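Local coordinates for uncharacterized protein (Legionella longbeachae NSW150, PDB 4JZA), which is a phosphoinositide phosphatase that probably removes the 3-phosphate of phosphatidylinositol 3-phosphate and so may alter the lipids of the infected host cell, at residues A379-L384 with L438-D443; A423-P428 with R473-Q478; L447-V452 with D481-S486; N464-N469 with S533-I538; K554-I559 with E623-E628. One frame throughout, in Å; residues are numbered along the deposited sequence.

Interaction 1. Residues A379-L384 with L438-D443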
# COMPACT_ATOMS: atom_id res chain seq x y z
N ALA A 379 6.47 -7.86 11.85
CA ALA A 379 7.59 -7.80 10.92
C ALA A 379 7.08 -7.25 9.61
O ALA A 379 5.90 -7.40 9.27
CB ALA A 379 8.18 -9.17 10.71
N THR A 380 7.96 -6.62 8.84
CA THR A 380 7.49 -5.96 7.62
C THR A 380 7.84 -6.72 6.34
O THR A 380 9.00 -6.92 6.04
CB THR A 380 7.94 -4.49 7.56
OG1 THR A 380 7.67 -3.99 6.26
CG2 THR A 380 9.42 -4.35 7.89
N ARG A 381 6.83 -7.16 5.61
CA ARG A 381 7.02 -7.72 4.27
C ARG A 381 7.66 -6.73 3.27
O ARG A 381 8.21 -7.14 2.26
CB ARG A 381 5.67 -8.20 3.69
CG ARG A 381 4.71 -7.05 3.37
CD ARG A 381 3.46 -7.53 2.65
NE ARG A 381 3.79 -8.28 1.44
CZ ARG A 381 3.04 -9.25 0.89
NH1 ARG A 381 1.86 -9.66 1.42
NH2 ARG A 381 3.50 -9.87 -0.20
N ASP A 382 7.57 -5.44 3.55
CA ASP A 382 8.10 -4.42 2.66
C ASP A 382 9.63 -4.25 2.81
O ASP A 382 10.29 -3.63 1.95
CB ASP A 382 7.40 -3.07 2.90
CG ASP A 382 5.91 -3.04 2.43
OD1 ASP A 382 5.42 -4.03 1.83
OD2 ASP A 382 5.25 -1.99 2.65
N GLY A 383 10.21 -4.79 3.86
CA GLY A 383 11.61 -4.58 4.12
C GLY A 383 12.47 -5.83 4.07
O GLY A 383 13.52 -5.87 4.70
N LEU A 384 12.04 -6.83 3.31
CA LEU A 384 12.79 -8.09 3.28
C LEU A 384 14.11 -7.98 2.51
O LEU A 384 14.96 -8.88 2.60
CB LEU A 384 11.94 -9.21 2.69
CG LEU A 384 10.64 -9.51 3.44
CD1 LEU A 384 9.90 -10.57 2.67
CD2 LEU A 384 10.93 -9.96 4.86
N LEU A 438 7.25 -15.85 -3.77
CA LEU A 438 7.06 -16.57 -2.51
C LEU A 438 6.38 -15.62 -1.53
O LEU A 438 6.79 -14.47 -1.39
CB LEU A 438 8.41 -17.03 -1.94
CG LEU A 438 8.33 -18.00 -0.77
CD1 LEU A 438 7.79 -19.32 -1.24
CD2 LEU A 438 9.65 -18.20 -0.04
N PRO A 439 5.30 -16.09 -0.89
CA PRO A 439 4.69 -15.29 0.14
C PRO A 439 5.69 -15.02 1.26
O PRO A 439 6.61 -15.82 1.53
CB PRO A 439 3.54 -16.17 0.66
CG PRO A 439 3.19 -17.05 -0.47
CD PRO A 439 4.47 -17.26 -1.24
N PRO A 440 5.51 -13.88 1.92
CA PRO A 440 6.46 -13.42 2.93
C PRO A 440 6.32 -14.18 4.24
O PRO A 440 7.19 -14.11 5.09
CB PRO A 440 6.05 -11.97 3.12
CG PRO A 440 4.55 -11.97 2.86
CD PRO A 440 4.35 -12.96 1.76
N ASP A 441 5.23 -14.91 4.39
CA ASP A 441 4.89 -15.61 5.64
C ASP A 441 6.12 -16.30 6.29
O ASP A 441 6.29 -16.18 7.48
CB ASP A 441 3.73 -16.64 5.47
CG ASP A 441 2.38 -16.02 4.96
OD1 ASP A 441 2.41 -15.30 3.95
OD2 ASP A 441 1.28 -16.28 5.53
N LEU A 442 6.97 -17.00 5.54
CA LEU A 442 8.08 -17.71 6.21
C LEU A 442 9.10 -16.72 6.81
O LEU A 442 9.53 -16.84 7.97
CB LEU A 442 8.75 -18.73 5.29
CG LEU A 442 10.03 -19.38 5.84
CD1 LEU A 442 9.76 -20.25 7.06
CD2 LEU A 442 10.77 -20.19 4.78
N ASP A 443 9.46 -15.72 6.02
CA ASP A 443 10.32 -14.64 6.53
C ASP A 443 9.69 -13.94 7.71
O ASP A 443 10.33 -13.74 8.73
CB ASP A 443 10.69 -13.64 5.43
CG ASP A 443 11.77 -14.19 4.46
OD1 ASP A 443 12.66 -14.98 4.84
OD2 ASP A 443 11.70 -13.82 3.28
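Arg-381 and Pro-440 bring the two backbones closest, their CA atoms 5.9 Å apart, and from there the chains diverge to 7.7 Å between the CA atoms of Leu-384 and Asp-443. Pro-440 fills the centre. Its CG stands 3.7 Å from CZ of Arg-381, over the middle of one guanidinium face, and its CB meets Arg-381 CB at 3.8 Å. With CG between the backbone N and the carbonyl carbon (chi1 69°) and a bend at chi3, the arginine lays that flat face over Pro-440 CG. On the other flank Leu-384 splits its two methyls: CD1 packs 4.1 Å from Pro-440 CB and also comes near Asp-443 OD2, while CD2 lies 3.7 Å from Asp-443 CB. Leu-447, one turn further along helix 441-454, adds to the cover of Leu-384. An ST turn, in which Thr-380 OG1 accepts from Asp-382 N, shapes the loop behind these residues. The contact thus joins the loop ahead of helix 388-402 to the start of helix 441-454 by apolar packing and a guanidinium face laid on the proline, so that dispersion carries it without a polar bond between the two segments.

Interaction 2. Residues A423-P428 with R473-Q478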
# COMPACT_ATOMS: atom_id res chain seq x y z
N ALA A 423 10.13 -22.21 -0.64
CA ALA A 423 10.08 -22.14 -2.10
C ALA A 423 9.97 -23.52 -2.76
O ALA A 423 9.38 -23.66 -3.81
CB ALA A 423 11.29 -21.41 -2.62
N THR A 424 10.51 -24.56 -2.14
CA THR A 424 10.43 -25.89 -2.74
C THR A 424 9.04 -26.53 -2.70
O THR A 424 8.80 -27.53 -3.37
CB THR A 424 11.48 -26.83 -2.11
OG1 THR A 424 11.42 -26.72 -0.68
CG2 THR A 424 12.89 -26.44 -2.59
N GLU A 425 8.12 -25.95 -1.92
CA GLU A 425 6.77 -26.50 -1.75
C GLU A 425 5.61 -25.63 -2.31
O GLU A 425 4.49 -26.12 -2.45
CB GLU A 425 6.54 -26.75 -0.27
CG GLU A 425 7.64 -27.58 0.36
CD GLU A 425 7.62 -27.55 1.89
OE1 GLU A 425 7.38 -26.47 2.51
OE2 GLU A 425 7.87 -28.62 2.47
N TYR A 426 5.90 -24.37 -2.67
CA TYR A 426 4.88 -23.37 -2.99
C TYR A 426 4.22 -23.52 -4.38
O TYR A 426 4.88 -23.38 -5.44
CB TYR A 426 5.45 -21.93 -2.81
CG TYR A 426 4.49 -20.81 -3.27
CD1 TYR A 426 3.23 -20.65 -2.70
CD2 TYR A 426 4.84 -19.96 -4.31
CE1 TYR A 426 2.37 -19.66 -3.13
CE2 TYR A 426 3.98 -18.98 -4.74
CZ TYR A 426 2.74 -18.83 -4.15
OH TYR A 426 1.89 -17.85 -4.60
N VAL A 427 2.91 -23.79 -4.36
CA VAL A 427 2.09 -23.78 -5.58
C VAL A 427 1.18 -22.55 -5.59
O VAL A 427 0.32 -22.41 -4.71
CB VAL A 427 1.18 -25.03 -5.71
CG1 VAL A 427 0.52 -25.06 -7.09
CG2 VAL A 427 1.95 -26.32 -5.45
N PRO A 428 1.36 -21.66 -6.57
CA PRO A 428 0.42 -20.54 -6.71
C PRO A 428 -1.03 -21.02 -6.94
O PRO A 428 -1.27 -21.80 -7.86
CB PRO A 428 0.97 -19.77 -7.93
CG PRO A 428 2.42 -20.14 -8.03
CD PRO A 428 2.50 -21.56 -7.51
N ARG A 473 0.23 -30.46 -0.20
CA ARG A 473 -0.61 -31.03 0.86
C ARG A 473 -1.27 -29.91 1.69
O ARG A 473 -0.93 -28.77 1.55
CB ARG A 473 0.26 -31.90 1.76
CG ARG A 473 1.52 -31.19 2.26
CD ARG A 473 2.33 -32.04 3.23
NE ARG A 473 3.34 -31.26 3.94
CZ ARG A 473 3.15 -30.66 5.12
NH1 ARG A 473 1.99 -30.73 5.77
NH2 ARG A 473 4.14 -29.98 5.68
N LEU A 474 -2.20 -30.26 2.55
CA LEU A 474 -2.75 -29.28 3.46
C LEU A 474 -1.70 -28.94 4.50
O LEU A 474 -0.93 -29.81 4.89
CB LEU A 474 -3.98 -29.84 4.17
CG LEU A 474 -4.77 -28.85 5.05
CD1 LEU A 474 -5.31 -27.66 4.27
CD2 LEU A 474 -5.91 -29.58 5.74
N TYR A 475 -1.66 -27.68 4.94
CA TYR A 475 -0.80 -27.25 6.08
C TYR A 475 -1.71 -26.71 7.17
O TYR A 475 -2.59 -25.88 6.88
CB TYR A 475 0.15 -26.14 5.67
CG TYR A 475 1.25 -26.56 4.74
CD1 TYR A 475 1.04 -26.64 3.36
CD2 TYR A 475 2.53 -26.86 5.23
CE1 TYR A 475 2.05 -27.02 2.50
CE2 TYR A 475 3.55 -27.24 4.38
CZ TYR A 475 3.31 -27.32 3.02
OH TYR A 475 4.32 -27.71 2.16
N TYR A 476 -1.53 -27.18 8.40
CA TYR A 476 -2.40 -26.84 9.51
C TYR A 476 -1.66 -27.03 10.83
O TYR A 476 -0.55 -27.52 10.84
CB TYR A 476 -3.65 -27.70 9.50
CG TYR A 476 -3.38 -29.18 9.52
CD1 TYR A 476 -3.00 -29.85 8.37
CD2 TYR A 476 -3.48 -29.90 10.69
CE1 TYR A 476 -2.75 -31.20 8.39
CE2 TYR A 476 -3.23 -31.25 10.72
CZ TYR A 476 -2.86 -31.89 9.57
OH TYR A 476 -2.61 -33.24 9.59
N THR A 477 -2.27 -26.62 11.93
CA THR A 477 -1.63 -26.84 13.22
C THR A 477 -1.64 -28.33 13.55
O THR A 477 -2.68 -28.97 13.56
CB THR A 477 -2.37 -26.10 14.34
OG1 THR A 477 -2.78 -24.81 13.88
CG2 THR A 477 -1.46 -25.92 15.53
N GLN A 478 -0.47 -28.86 13.86
CA GLN A 478 -0.33 -30.26 14.20
C GLN A 478 -0.85 -30.53 15.60
O GLN A 478 -0.88 -29.64 16.43
CB GLN A 478 1.13 -30.69 14.07
CG GLN A 478 1.71 -30.53 12.68
CD GLN A 478 1.01 -31.39 11.65
OE1 GLN A 478 1.22 -32.60 11.58
NE2 GLN A 478 0.18 -30.77 10.82
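Glu-425 reaches toward the hydroxyl of Tyr-475 across a wide backbone gap, the nearest CA atoms, those of Glu-425 and Arg-473, being 9.0 Å apart. Along the glutamate, CB comes first and sits 3.4 Å from Tyr-475 OH. CG is 3.8 Å from the same oxygen. CD returns to 3.3 Å from Tyr-475 OH, with OE1 on its near side and OE2 the more distant oxygen, 3.7 Å from that OH. The whole side chain therefore lies alongside the phenol oxygen, and the carboxylate plane is turned 62° from the ring. The tyrosine gets its oxygen there with CG beside the backbone N (chi1 -70°), its ring leaning on the guanidinium of Arg-473, where CE2 of Tyr-475 lies over one face near the rim. That arginine also places a positive charge near the glutamate, but NH2 of Arg-473 and OE2 of Glu-425 are 5.1 Å apart, too far for a salt bridge, so any attraction is probably weak and long-range. Ile-421 packs on Tyr-475 as well. Tyr-475 is backbone-bonded to Asn-469, and the antiparallel strands 469-470 and 474-475 form a small beta-hairpin, on which the loop that follows strand 412-416 packs at the surface.

Interaction 3. Residues L447-V452 with D481-S486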
# COMPACT_ATOMS: atom_id res chain seq x y z
N LEU A 447 11.20 -13.63 11.55
CA LEU A 447 11.47 -12.29 12.05
C LEU A 447 10.79 -12.05 13.37
O LEU A 447 11.36 -11.39 14.24
CB LEU A 447 11.05 -11.22 11.05
CG LEU A 447 12.07 -11.16 9.92
CD1 LEU A 447 11.45 -10.52 8.68
CD2 LEU A 447 13.38 -10.47 10.31
N ALA A 448 9.60 -12.62 13.55
CA ALA A 448 8.86 -12.46 14.82
C ALA A 448 9.42 -13.29 15.99
O ALA A 448 9.41 -12.84 17.14
CB ALA A 448 7.38 -12.73 14.61
N ARG A 449 9.90 -14.49 15.67
CA ARG A 449 10.57 -15.36 16.63
C ARG A 449 11.78 -14.69 17.18
O ARG A 449 11.99 -14.67 18.40
CB ARG A 449 11.01 -16.64 15.96
CG ARG A 449 9.86 -17.58 15.62
CD ARG A 449 9.55 -18.49 16.79
NE ARG A 449 8.20 -19.02 16.73
CZ ARG A 449 7.67 -19.81 17.65
NH1 ARG A 449 8.37 -20.15 18.73
NH2 ARG A 449 6.42 -20.23 17.52
N SER A 450 12.60 -14.17 16.27
CA SER A 450 13.82 -13.47 16.66
C SER A 450 13.50 -12.30 17.58
O SER A 450 14.14 -12.14 18.61
CB SER A 450 14.56 -12.93 15.44
OG SER A 450 15.00 -13.97 14.59
N ALA A 451 12.49 -11.51 17.23
CA ALA A 451 12.12 -10.35 18.01
C ALA A 451 11.70 -10.68 19.42
O ALA A 451 12.09 -9.98 20.36
CB ALA A 451 11.01 -9.59 17.32
N VAL A 452 10.90 -11.73 19.57
CA VAL A 452 10.46 -12.20 20.88
C VAL A 452 11.65 -12.71 21.67
O VAL A 452 11.72 -12.45 22.84
CB VAL A 452 9.37 -13.31 20.77
CG1 VAL A 452 9.04 -13.95 22.12
CG2 VAL A 452 8.10 -12.74 20.15
N ASP A 481 1.97 -30.00 18.22
CA ASP A 481 2.66 -28.72 18.10
C ASP A 481 3.26 -28.25 19.42
O ASP A 481 2.62 -28.28 20.46
CB ASP A 481 1.66 -27.67 17.61
CG ASP A 481 2.32 -26.45 17.04
OD1 ASP A 481 2.69 -25.55 17.81
OD2 ASP A 481 2.47 -26.39 15.80
N LYS A 482 4.51 -27.80 19.34
CA LYS A 482 5.28 -27.42 20.52
C LYS A 482 4.72 -26.24 21.28
O LYS A 482 4.67 -26.26 22.51
CB LYS A 482 6.71 -27.11 20.10
CG LYS A 482 7.73 -28.13 20.57
CD LYS A 482 9.07 -27.93 19.89
CE LYS A 482 9.48 -26.47 19.82
NZ LYS A 482 10.50 -26.11 20.83
N ASP A 483 4.29 -25.21 20.57
CA ASP A 483 3.79 -24.01 21.20
C ASP A 483 2.45 -24.20 21.86
O ASP A 483 2.11 -23.45 22.79
CB ASP A 483 3.67 -22.89 20.20
CG ASP A 483 5.00 -22.44 19.69
OD1 ASP A 483 5.86 -21.95 20.49
OD2 ASP A 483 5.18 -22.55 18.47
N SER A 484 1.68 -25.16 21.37
CA SER A 484 0.47 -25.61 22.06
C SER A 484 0.80 -26.29 23.40
O SER A 484 0.19 -25.98 24.43
CB SER A 484 -0.33 -26.53 21.15
OG SER A 484 -0.80 -25.80 20.04
N GLN A 485 1.79 -27.17 23.39
CA GLN A 485 2.24 -27.75 24.65
C GLN A 485 2.67 -26.67 25.65
O GLN A 485 2.23 -26.73 26.79
CB GLN A 485 3.37 -28.79 24.49
CG GLN A 485 3.11 -29.92 23.48
CD GLN A 485 1.73 -30.57 23.60
OE1 GLN A 485 1.15 -30.62 24.68
NE2 GLN A 485 1.22 -31.09 22.49
N SER A 486 3.49 -25.70 25.25
CA SER A 486 3.93 -24.72 26.24
C SER A 486 2.72 -23.99 26.73
O SER A 486 2.67 -23.64 27.92
CB SER A 486 4.90 -23.64 25.75
OG SER A 486 5.57 -23.99 24.58
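The guanidinium of Arg-449 receives Asp-483 at its edge, near its own plane, with the carboxylate turned 37° from it. The result is a salt bridge with one hydrogen bond between helices 441-454 and 482-492, the latter opening with an N-cap at Asp-481. NH2 of Arg-449 donates to OD2 of Asp-483 at 2.8 Å and 143°, meeting this oxygen from above the carboxylate plane; NH1 stays 3.6 Å from OD1 of Asp-483, so this is not a bidentate pair. The side chains approach from opposite directions beside edge strand 462-465, where Arg-449 also rests on Gln-463. A bend at chi2 (-88°) turns the guanidinium toward helix 482-492. Asp-483 lies in the first turn of its helix, where the N-terminal end would tend to stabilise its negative charge. Its own N bonds to the capping OD1 of Asp-481, and Lys-482 O accepts from both N and OG of Ser-486, one turn later, the OG bond measuring 3.2 Å.

Interaction 4. Residues N464-N469 with S533-I538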
# COMPACT_ATOMS: atom_id res chain seq x y z
N ASN A 464 1.97 -18.43 19.48
CA ASN A 464 1.25 -19.48 18.78
C ASN A 464 0.98 -19.03 17.38
O ASN A 464 0.56 -17.93 17.17
CB ASN A 464 -0.03 -19.82 19.52
CG ASN A 464 0.23 -20.31 20.95
OD1 ASN A 464 0.59 -19.53 21.85
ND2 ASN A 464 0.09 -21.60 21.15
N ASN A 465 1.31 -19.88 16.42
CA ASN A 465 1.01 -19.65 15.03
C ASN A 465 0.10 -20.73 14.45
O ASN A 465 0.35 -21.90 14.68
CB ASN A 465 2.28 -19.66 14.20
CG ASN A 465 1.99 -19.33 12.78
OD1 ASN A 465 2.13 -20.16 11.89
ND2 ASN A 465 1.51 -18.13 12.57
N HIS A 466 -0.91 -20.32 13.67
CA HIS A 466 -1.88 -21.24 13.11
C HIS A 466 -1.94 -21.14 11.63
O HIS A 466 -2.61 -20.27 11.06
CB HIS A 466 -3.24 -21.00 13.69
CG HIS A 466 -3.27 -21.23 15.16
ND1 HIS A 466 -3.07 -22.48 15.70
CD2 HIS A 466 -3.39 -20.37 16.19
CE1 HIS A 466 -3.11 -22.38 17.01
NE2 HIS A 466 -3.31 -21.11 17.33
N PRO A 467 -1.20 -22.04 10.99
CA PRO A 467 -1.17 -22.02 9.56
C PRO A 467 -2.43 -22.68 9.11
O PRO A 467 -3.00 -23.43 9.86
CB PRO A 467 0.06 -22.86 9.23
CG PRO A 467 0.25 -23.76 10.39
CD PRO A 467 -0.24 -22.99 11.56
N TYR A 468 -2.88 -22.34 7.92
CA TYR A 468 -4.00 -23.04 7.28
C TYR A 468 -3.89 -22.73 5.76
O TYR A 468 -4.39 -21.72 5.26
CB TYR A 468 -5.38 -22.67 7.88
CG TYR A 468 -6.48 -23.50 7.27
CD1 TYR A 468 -6.44 -24.88 7.37
CD2 TYR A 468 -7.54 -22.93 6.57
CE1 TYR A 468 -7.41 -25.68 6.79
CE2 TYR A 468 -8.52 -23.72 5.99
CZ TYR A 468 -8.44 -25.09 6.11
OH TYR A 468 -9.36 -25.93 5.57
N ASN A 469 -3.19 -23.61 5.06
CA ASN A 469 -2.81 -23.37 3.68
C ASN A 469 -2.74 -24.68 2.85
O ASN A 469 -2.57 -25.78 3.41
CB ASN A 469 -1.47 -22.63 3.67
CG ASN A 469 -1.14 -22.06 2.30
OD1 ASN A 469 -2.03 -21.60 1.55
ND2 ASN A 469 0.16 -22.13 1.94
N SER A 533 -9.44 -19.49 18.88
CA SER A 533 -10.38 -18.86 19.82
C SER A 533 -10.11 -19.33 21.23
O SER A 533 -10.19 -18.53 22.15
CB SER A 533 -11.84 -19.12 19.44
OG SER A 533 -12.30 -18.30 18.38
N LEU A 534 -9.80 -20.61 21.40
CA LEU A 534 -9.61 -21.17 22.77
C LEU A 534 -8.35 -20.57 23.42
O LEU A 534 -8.43 -20.09 24.53
CB LEU A 534 -9.59 -22.71 22.78
CG LEU A 534 -10.97 -23.33 22.50
CD1 LEU A 534 -10.82 -24.80 22.20
CD2 LEU A 534 -11.97 -23.13 23.63
N GLU A 535 -7.25 -20.50 22.68
CA GLU A 535 -6.07 -19.80 23.12
C GLU A 535 -6.41 -18.41 23.62
O GLU A 535 -5.89 -18.00 24.65
CB GLU A 535 -5.06 -19.68 22.01
CG GLU A 535 -4.47 -21.01 21.63
CD GLU A 535 -3.54 -20.96 20.41
OE1 GLU A 535 -3.25 -19.86 19.83
OE2 GLU A 535 -3.10 -22.06 20.03
N GLN A 536 -7.27 -17.68 22.90
CA GLN A 536 -7.59 -16.31 23.31
C GLN A 536 -8.45 -16.35 24.53
O GLN A 536 -8.33 -15.50 25.39
CB GLN A 536 -8.34 -15.51 22.26
CG GLN A 536 -7.56 -15.27 20.99
CD GLN A 536 -6.61 -14.15 21.10
OE1 GLN A 536 -6.60 -13.43 22.10
NE2 GLN A 536 -5.77 -13.97 20.07
N LEU A 537 -9.35 -17.31 24.58
CA LEU A 537 -10.26 -17.39 25.71
C LEU A 537 -9.49 -17.80 26.97
O LEU A 537 -9.75 -17.30 28.06
CB LEU A 537 -11.40 -18.35 25.43
CG LEU A 537 -12.47 -17.80 24.46
CD1 LEU A 537 -13.39 -18.95 24.08
CD2 LEU A 537 -13.31 -16.61 24.95
N ILE A 538 -8.50 -18.67 26.81
CA ILE A 538 -7.64 -19.03 27.90
C ILE A 538 -6.92 -17.82 28.45
O ILE A 538 -7.03 -17.54 29.64
CB ILE A 538 -6.66 -20.14 27.48
CG1 ILE A 538 -7.43 -21.46 27.33
CG2 ILE A 538 -5.56 -20.35 28.52
CD1 ILE A 538 -6.73 -22.48 26.43
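His-466 and Glu-535 supply the hydrogen bonding of this contact, which joins an edge strand of the mixed sheet to the helix beside it. NE2 of His-466 donates to OE1 of Glu-535 at 2.8 Å and a nearly straight 168°. The oxygen lies almost in the imidazole plane, so the ring presents its edge, while the donor stands 37° above the carboxylate plane, the two planes being 36° apart. The two side chains come from opposite directions, the glutamate stretched out beyond CG to span from helix 524-542 to the end of strand 462-465. Packing is left to Asn-464, which crosses the glutamate at a slant, its CB 3.2 Å from Glu-535 OE1. Further partners bond directly to both residues of the pair. Tyr-508 is hydrogen-bonded to OE2 of Glu-535 and Gln-415 NE2 to OE1, while Thr-477 OG1 bonds to ND1 of His-466. Though buried, OE1 thus accepts from His-466 and Gln-415, and OE2 is bonded to Tyr-508. Bonds at both ring nitrogens fix the rotation of the imidazole, leaving a buried His-carboxylate hydrogen bond in which both ring nitrogens and both carboxylate oxygens have partners.

Interaction 5. Residues K554-I559 with E623-E628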
# COMPACT_ATOMS: atom_id res chain seq x y z
N LYS A 554 -6.29 -7.65 8.84
CA LYS A 554 -7.67 -7.41 8.50
C LYS A 554 -8.44 -8.63 8.03
O LYS A 554 -9.64 -8.56 7.82
CB LYS A 554 -7.79 -6.31 7.45
CG LYS A 554 -6.65 -6.25 6.46
CD LYS A 554 -6.97 -5.29 5.34
CE LYS A 554 -6.20 -5.64 4.08
NZ LYS A 554 -6.89 -6.68 3.28
N ASP A 555 -7.76 -9.75 7.87
CA ASP A 555 -8.40 -10.89 7.23
C ASP A 555 -8.61 -12.11 8.11
O ASP A 555 -9.68 -12.30 8.65
CB ASP A 555 -7.68 -11.24 5.94
CG ASP A 555 -7.71 -10.09 4.95
OD1 ASP A 555 -8.81 -9.56 4.71
OD2 ASP A 555 -6.66 -9.71 4.43
N ARG A 556 -7.58 -12.92 8.29
CA ARG A 556 -7.71 -14.08 9.15
C ARG A 556 -8.00 -13.62 10.57
O ARG A 556 -8.77 -14.23 11.28
CB ARG A 556 -6.46 -14.94 9.09
CG ARG A 556 -6.49 -15.91 7.92
CD ARG A 556 -5.36 -16.91 7.99
NE ARG A 556 -5.59 -17.91 9.01
CZ ARG A 556 -4.73 -18.86 9.33
NH1 ARG A 556 -3.58 -18.95 8.69
NH2 ARG A 556 -5.02 -19.72 10.27
N LYS A 557 -7.37 -12.52 10.95
CA LYS A 557 -7.56 -11.94 12.26
C LYS A 557 -9.00 -11.48 12.48
O LYS A 557 -9.53 -11.62 13.56
CB LYS A 557 -6.61 -10.76 12.44
CG LYS A 557 -6.62 -10.17 13.83
CD LYS A 557 -6.23 -11.20 14.86
CE LYS A 557 -6.41 -10.65 16.26
NZ LYS A 557 -6.26 -11.72 17.27
N ALA A 558 -9.60 -10.92 11.45
CA ALA A 558 -10.99 -10.51 11.52
C ALA A 558 -11.89 -11.72 11.74
O ALA A 558 -12.86 -11.65 12.47
CB ALA A 558 -11.40 -9.78 10.26
N ILE A 559 -11.56 -12.82 11.08
CA ILE A 559 -12.31 -14.05 11.24
C ILE A 559 -12.21 -14.62 12.66
O ILE A 559 -13.19 -15.12 13.19
CB ILE A 559 -11.93 -15.07 10.16
CG1 ILE A 559 -12.51 -14.65 8.82
CG2 ILE A 559 -12.43 -16.46 10.49
CD1 ILE A 559 -11.78 -15.21 7.64
N GLU A 623 -14.37 -18.31 2.00
CA GLU A 623 -14.73 -19.71 1.76
C GLU A 623 -13.55 -20.65 2.02
O GLU A 623 -13.75 -21.85 2.21
CB GLU A 623 -15.29 -19.91 0.34
CG GLU A 623 -16.76 -19.51 0.18
CD GLU A 623 -17.24 -19.38 -1.26
OE1 GLU A 623 -16.43 -19.13 -2.16
OE2 GLU A 623 -18.47 -19.48 -1.52
N TRP A 624 -12.33 -20.14 2.09
CA TRP A 624 -11.25 -21.02 2.50
C TRP A 624 -11.17 -21.15 4.01
O TRP A 624 -10.94 -22.24 4.49
CB TRP A 624 -9.91 -20.54 1.98
CG TRP A 624 -8.81 -21.36 2.46
CD1 TRP A 624 -7.76 -20.95 3.19
CD2 TRP A 624 -8.63 -22.76 2.25
NE1 TRP A 624 -6.91 -22.00 3.46
CE2 TRP A 624 -7.43 -23.12 2.88
CE3 TRP A 624 -9.36 -23.74 1.57
CZ2 TRP A 624 -6.96 -24.41 2.88
CZ3 TRP A 624 -8.90 -25.01 1.56
CH2 TRP A 624 -7.71 -25.35 2.23
N TYR A 625 -11.35 -20.04 4.72
CA TYR A 625 -11.11 -19.95 6.19
C TYR A 625 -12.33 -20.34 7.04
O TYR A 625 -12.20 -20.67 8.26
CB TYR A 625 -10.65 -18.52 6.56
CG TYR A 625 -9.33 -18.17 5.97
CD1 TYR A 625 -8.20 -18.91 6.30
CD2 TYR A 625 -9.18 -17.12 5.04
CE1 TYR A 625 -6.97 -18.63 5.73
CE2 TYR A 625 -7.93 -16.81 4.48
CZ TYR A 625 -6.82 -17.59 4.83
OH TYR A 625 -5.54 -17.38 4.33
N LEU A 626 -13.52 -20.25 6.43
CA LEU A 626 -14.76 -20.54 7.14
C LEU A 626 -15.07 -21.97 6.91
O LEU A 626 -14.81 -22.49 5.86
CB LEU A 626 -15.92 -19.69 6.61
CG LEU A 626 -15.95 -18.18 6.91
CD1 LEU A 626 -17.08 -17.49 6.16
CD2 LEU A 626 -16.12 -17.95 8.40
N PRO A 627 -15.64 -22.61 7.89
CA PRO A 627 -16.24 -23.94 7.79
C PRO A 627 -17.43 -23.98 6.83
O PRO A 627 -18.13 -22.99 6.68
CB PRO A 627 -16.73 -24.18 9.21
CG PRO A 627 -15.80 -23.40 10.09
CD PRO A 627 -15.46 -22.18 9.29
N GLU A 628 -17.69 -25.12 6.21
CA GLU A 628 -18.72 -25.19 5.19
C GLU A 628 -20.10 -24.72 5.65
O GLU A 628 -20.78 -24.01 4.92
CB GLU A 628 -18.78 -26.58 4.51
CG GLU A 628 -18.08 -26.61 3.15
CD GLU A 628 -18.65 -25.53 2.22
OE1 GLU A 628 -19.88 -25.64 1.92
OE2 GLU A 628 -17.90 -24.57 1.83
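Arg-556 lays its aliphatic stem across the ring of Tyr-625 at about a right angle. CG is the atom over the face, 3.6 Å from the ring centroid and 15° off the normal, a CH-pi contact; CD follows toward CE1 and CZ. A bend at chi3 (74°) then carries the guanidinium past the CE1 side of the ring, nearly parallel to it (14°) but displaced, NE being 3.6 Å from Tyr-625 CE1. On the opposite face of the tyrosine lies Trp-624 CD1, so the ring is held between the arginine stem and the edge of the Trp-624 indole. Ile-559, one turn along helix 556-574, also crosses the tyrosine at right angles and sets CD1 3.7 Å from Tyr-625 CB, while its CG2 branch is 4.5 Å from Leu-626 CD2. Beyond the tyrosine, NH2 of Arg-556 makes a weak hydrogen bond to His-466 O. Lys-554 NZ and Asp-555 OD2 form a salt bridge in the loop just before. Cys-550 to Arg-556 fits the C-x5-R signature of cysteine-dependent phosphatases, a P-loop between strand 545-549 and helix 556-574. As in those enzymes, Arg-556 probably belongs to the phosphate site, and helix 622-625 packs against its stem.

Interaction 1 closes first, bringing the loop after strand 365-374 to the start of helix 441-454. Before it closes, interaction 2 has opened at 423-428, so the two cross, and they touch where Pro-439 packs on Tyr-426. Interactions 2, 3 and 4 then cross one another in turn: 447-452 and 464-469 both begin inside the loop that 473-478 closes, and 464-469 also inside the one that 481-486 closes. Interaction 2 ties loop to hairpin, interaction 3 helix 441-454 to 482-492, interaction 4 strand 462-465 to helix 524-542. Interaction 5 comes in series after the rest and joins helix 556-574 to 622-625, meeting interaction 4 through Tyr-468 O and Trp-624 NE1. No contact nests within another.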